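Local atomic coordinates of cAMP factor (Mobiluncus curtisii, PDB entry 6JLC), a protein that probably acts as a secreted pore-forming toxin, taking part in the co-haemolytic CAMP reaction that lyses red blood cells. Residues L92-H100 with T151-K160. Numbering follows the deposited sequence.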
# COMPACT_ATOMS: atom_id res chain seq x y z
N LEU A 92 -6.70 -3.29 7.79
CA LEU A 92 -8.09 -3.16 7.38
C LEU A 92 -8.45 -4.05 6.19
O LEU A 92 -9.47 -3.82 5.52
CB LEU A 92 -8.42 -1.70 7.05
CG LEU A 92 -8.11 -0.70 8.17
CD1 LEU A 92 -8.44 0.72 7.71
CD2 LEU A 92 -8.87 -1.04 9.42
N ARG A 93 -7.65 -5.10 5.93
CA ARG A 93 -7.78 -5.85 4.68
C ARG A 93 -9.16 -6.47 4.52
O ARG A 93 -9.68 -6.55 3.39
CB ARG A 93 -6.72 -6.94 4.59
CG ARG A 93 -6.69 -7.58 3.20
CD ARG A 93 -5.65 -8.67 3.07
NE ARG A 93 -4.28 -8.16 3.12
CZ ARG A 93 -3.65 -7.56 2.11
NH1 ARG A 93 -4.26 -7.36 0.94
NH2 ARG A 93 -2.41 -7.14 2.28
N TYR A 94 -9.79 -6.90 5.62
CA TYR A 94 -11.09 -7.56 5.56
C TYR A 94 -12.24 -6.65 5.97
O TYR A 94 -13.33 -7.14 6.25
CB TYR A 94 -11.08 -8.82 6.43
CG TYR A 94 -10.38 -9.97 5.76
CD1 TYR A 94 -9.00 -10.10 5.84
CD2 TYR A 94 -11.09 -10.91 5.02
CE1 TYR A 94 -8.34 -11.17 5.21
CE2 TYR A 94 -10.44 -11.97 4.38
CZ TYR A 94 -9.07 -12.09 4.48
OH TYR A 94 -8.42 -13.14 3.86
N LYS A 95 -12.02 -5.33 6.01
CA LYS A 95 -13.12 -4.44 6.33
C LYS A 95 -14.05 -4.29 5.13
O LYS A 95 -13.66 -4.49 3.98
CB LYS A 95 -12.60 -3.06 6.77
CG LYS A 95 -11.89 -3.07 8.13
CD LYS A 95 -12.89 -3.36 9.24
CE LYS A 95 -12.18 -3.53 10.57
NZ LYS A 95 -13.17 -3.92 11.62
N ILE A 96 -15.29 -3.90 5.41
CA ILE A 96 -16.24 -3.64 4.34
C ILE A 96 -15.71 -2.52 3.44
O ILE A 96 -14.86 -1.71 3.83
CB ILE A 96 -17.63 -3.29 4.90
CG1 ILE A 96 -17.53 -2.15 5.92
CG2 ILE A 96 -18.28 -4.54 5.50
CD1 ILE A 96 -18.88 -1.61 6.36
N GLN A 97 -16.23 -2.49 2.21
CA GLN A 97 -15.72 -1.53 1.22
C GLN A 97 -15.91 -0.09 1.68
O GLN A 97 -15.08 0.77 1.37
CB GLN A 97 -16.40 -1.79 -0.13
CG GLN A 97 -16.02 -0.83 -1.25
CD GLN A 97 -14.55 -0.89 -1.62
OE1 GLN A 97 -13.84 -1.86 -1.30
NE2 GLN A 97 -14.07 0.14 -2.33
N LYS A 98 -16.97 0.18 2.46
CA LYS A 98 -17.24 1.52 2.96
C LYS A 98 -16.06 2.09 3.76
O LYS A 98 -15.77 3.28 3.67
CB LYS A 98 -18.50 1.50 3.83
CG LYS A 98 -18.99 2.84 4.35
CD LYS A 98 -20.06 2.61 5.43
CE LYS A 98 -20.95 3.82 5.65
NZ LYS A 98 -20.35 4.82 6.57
N ALA A 99 -15.39 1.24 4.54
CA ALA A 99 -14.21 1.69 5.27
C ALA A 99 -13.13 2.20 4.31
O ALA A 99 -12.49 3.22 4.57
CB ALA A 99 -13.65 0.57 6.15
N HIS A 100 -12.93 1.49 3.20
CA HIS A 100 -11.87 1.86 2.27
C HIS A 100 -12.23 3.07 1.42
O HIS A 100 -11.35 3.86 1.06
CB HIS A 100 -11.54 0.68 1.37
CG HIS A 100 -10.92 -0.46 2.12
ND1 HIS A 100 -11.64 -1.55 2.55
CD2 HIS A 100 -9.65 -0.66 2.53
CE1 HIS A 100 -10.84 -2.38 3.19
NE2 HIS A 100 -9.62 -1.86 3.19
N THR A 151 -13.38 -7.57 -1.90
CA THR A 151 -12.87 -6.27 -2.27
C THR A 151 -11.54 -6.44 -3.01
O THR A 151 -10.96 -7.53 -3.06
CB THR A 151 -12.67 -5.40 -1.04
OG1 THR A 151 -11.71 -6.04 -0.18
CG2 THR A 151 -14.00 -5.22 -0.28
N ILE A 152 -11.03 -5.34 -3.56
CA ILE A 152 -9.71 -5.42 -4.19
C ILE A 152 -8.63 -5.72 -3.16
O ILE A 152 -7.58 -6.28 -3.48
CB ILE A 152 -9.40 -4.13 -4.96
CG1 ILE A 152 -9.20 -3.01 -3.96
CG2 ILE A 152 -10.50 -3.79 -5.94
CD1 ILE A 152 -8.06 -2.21 -4.29
N TYR A 153 -8.86 -5.36 -1.89
CA TYR A 153 -7.88 -5.64 -0.85
C TYR A 153 -7.77 -7.14 -0.58
O TYR A 153 -6.67 -7.67 -0.40
CB TYR A 153 -8.23 -4.86 0.42
CG TYR A 153 -8.48 -3.43 0.04
CD1 TYR A 153 -7.42 -2.55 -0.13
CD2 TYR A 153 -9.77 -2.98 -0.26
CE1 TYR A 153 -7.64 -1.24 -0.54
CE2 TYR A 153 -9.99 -1.68 -0.68
CZ TYR A 153 -8.93 -0.82 -0.81
OH TYR A 153 -9.15 0.48 -1.22
N VAL A 154 -8.91 -7.85 -0.58
CA VAL A 154 -8.88 -9.30 -0.44
C VAL A 154 -8.29 -9.94 -1.69
O VAL A 154 -7.48 -10.88 -1.61
CB VAL A 154 -10.30 -9.83 -0.15
CG1 VAL A 154 -10.34 -11.37 -0.22
CG2 VAL A 154 -10.77 -9.37 1.22
N LYS A 155 -8.70 -9.47 -2.87
CA LYS A 155 -8.12 -9.93 -4.13
C LYS A 155 -6.61 -9.72 -4.17
O LYS A 155 -5.88 -10.54 -4.75
CB LYS A 155 -8.77 -9.21 -5.31
CG LYS A 155 -10.11 -9.79 -5.75
CD LYS A 155 -9.93 -11.19 -6.33
CE LYS A 155 -11.26 -11.79 -6.82
NZ LYS A 155 -11.68 -11.14 -8.09
N ASP A 156 -6.11 -8.64 -3.56
CA ASP A 156 -4.67 -8.42 -3.53
C ASP A 156 -3.97 -9.45 -2.65
O ASP A 156 -2.84 -9.84 -2.96
CB ASP A 156 -4.36 -6.99 -3.07
CG ASP A 156 -4.77 -5.93 -4.11
OD1 ASP A 156 -4.84 -6.27 -5.31
OD2 ASP A 156 -5.02 -4.77 -3.74
N LEU A 157 -4.61 -9.91 -1.58
CA LEU A 157 -4.03 -10.99 -0.77
C LEU A 157 -3.93 -12.29 -1.58
O LEU A 157 -2.93 -13.01 -1.49
CB LEU A 157 -4.87 -11.21 0.49
CG LEU A 157 -4.30 -12.18 1.53
CD1 LEU A 157 -2.99 -11.66 2.10
CD2 LEU A 157 -5.31 -12.44 2.65
N LEU A 158 -4.91 -12.56 -2.42
CA LEU A 158 -4.89 -13.73 -3.28
C LEU A 158 -3.79 -13.58 -4.33
O LEU A 158 -3.06 -14.47 -4.60
CB LEU A 158 -6.22 -13.92 -3.95
CG LEU A 158 -6.30 -14.97 -5.02
CD1 LEU A 158 -5.74 -16.29 -4.55
CD2 LEU A 158 -7.68 -15.13 -5.56
N ASN A 159 -3.68 -12.39 -4.88
CA ASN A 159 -2.65 -12.12 -5.86
C ASN A 159 -1.28 -12.29 -5.27
O ASN A 159 -0.42 -12.80 -5.89
CB ASN A 159 -2.82 -10.76 -6.51
CG ASN A 159 -2.25 -10.72 -7.90
OD1 ASN A 159 -1.80 -9.71 -8.38
ND2 ASN A 159 -2.27 -11.82 -8.54
N LYS A 160 -1.11 -11.83 -4.05
CA LYS A 160 0.17 -12.02 -3.37
C LYS A 160 0.50 -13.50 -3.22
O LYS A 160 1.65 -13.91 -3.44
CB LYS A 160 0.15 -11.33 -2.01
CG LYS A 160 1.54 -10.97 -1.48
CD LYS A 160 1.48 -9.90 -0.40
CE LYS A 160 1.06 -8.55 -0.97
NZ LYS A 160 0.20 -7.78 -0.03
O HOH W 1 -11.64 -5.15 2.31
O HOH W 2 -0.39 -4.85 1.17
O HOH W 3 -12.73 -2.91 -3.28
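Thr151, the N-cap of helix 152-173, sets its CG2 methyl against Gln97 OE1, 3.5 Å away, where a type I beta turn, Leu92 to Lys95, between helices 68-91 and 97-114 meets the start of that helix in this all-helical C-terminal part of the CAMP factor. The turn joins the helix start through water as well. Thr151 OG1, which also accepts a weak capping bond from Val154 N, donates to a water that in turn donates to Arg93 O and Lys95 O, so one molecule ties the cap to two carbonyls of the turn. A second water bridges Gln97 OE1 to Ile152 N in the first helical turn. The Tyr153 ring forms an offset stack with His100, centroids 3.7 Å apart and planes at 13°, while Ile152 CG1 lies over its other face and Gln97 OE1 at its edge. Asp36 accepts from both Tyr153 OH and Gln97 NE2. The Arg93 chain extends with CG anti to the backbone N (chi1 -170°) and bends at chi3, carrying NH1 to Tyr153 O, a 2.8 Å hydrogen bond in the guanidinium plane that reaches the carbonyl from the face opposite Leu157 N. Val154 CG2 sits 4.1 Å from Tyr94 CE2, over one face of that ring, whose hydroxyl bonds to Asp207 in helix 203-222. Leu157 divides its methyls: CD2 is 3.4 Å from Tyr94 OH, and CD1 lies over one face of the Arg93 guanidinium. Lys160 NZ comes within 3.5 Å of Arg93 NH2; long, weak ion pairs, Glu31 with Lys160 and Glu32 with Arg93, may partly offset the like charges. A water accepts from Arg93 NH2 at 3.2 Å and, weakly, from Lys160 NZ.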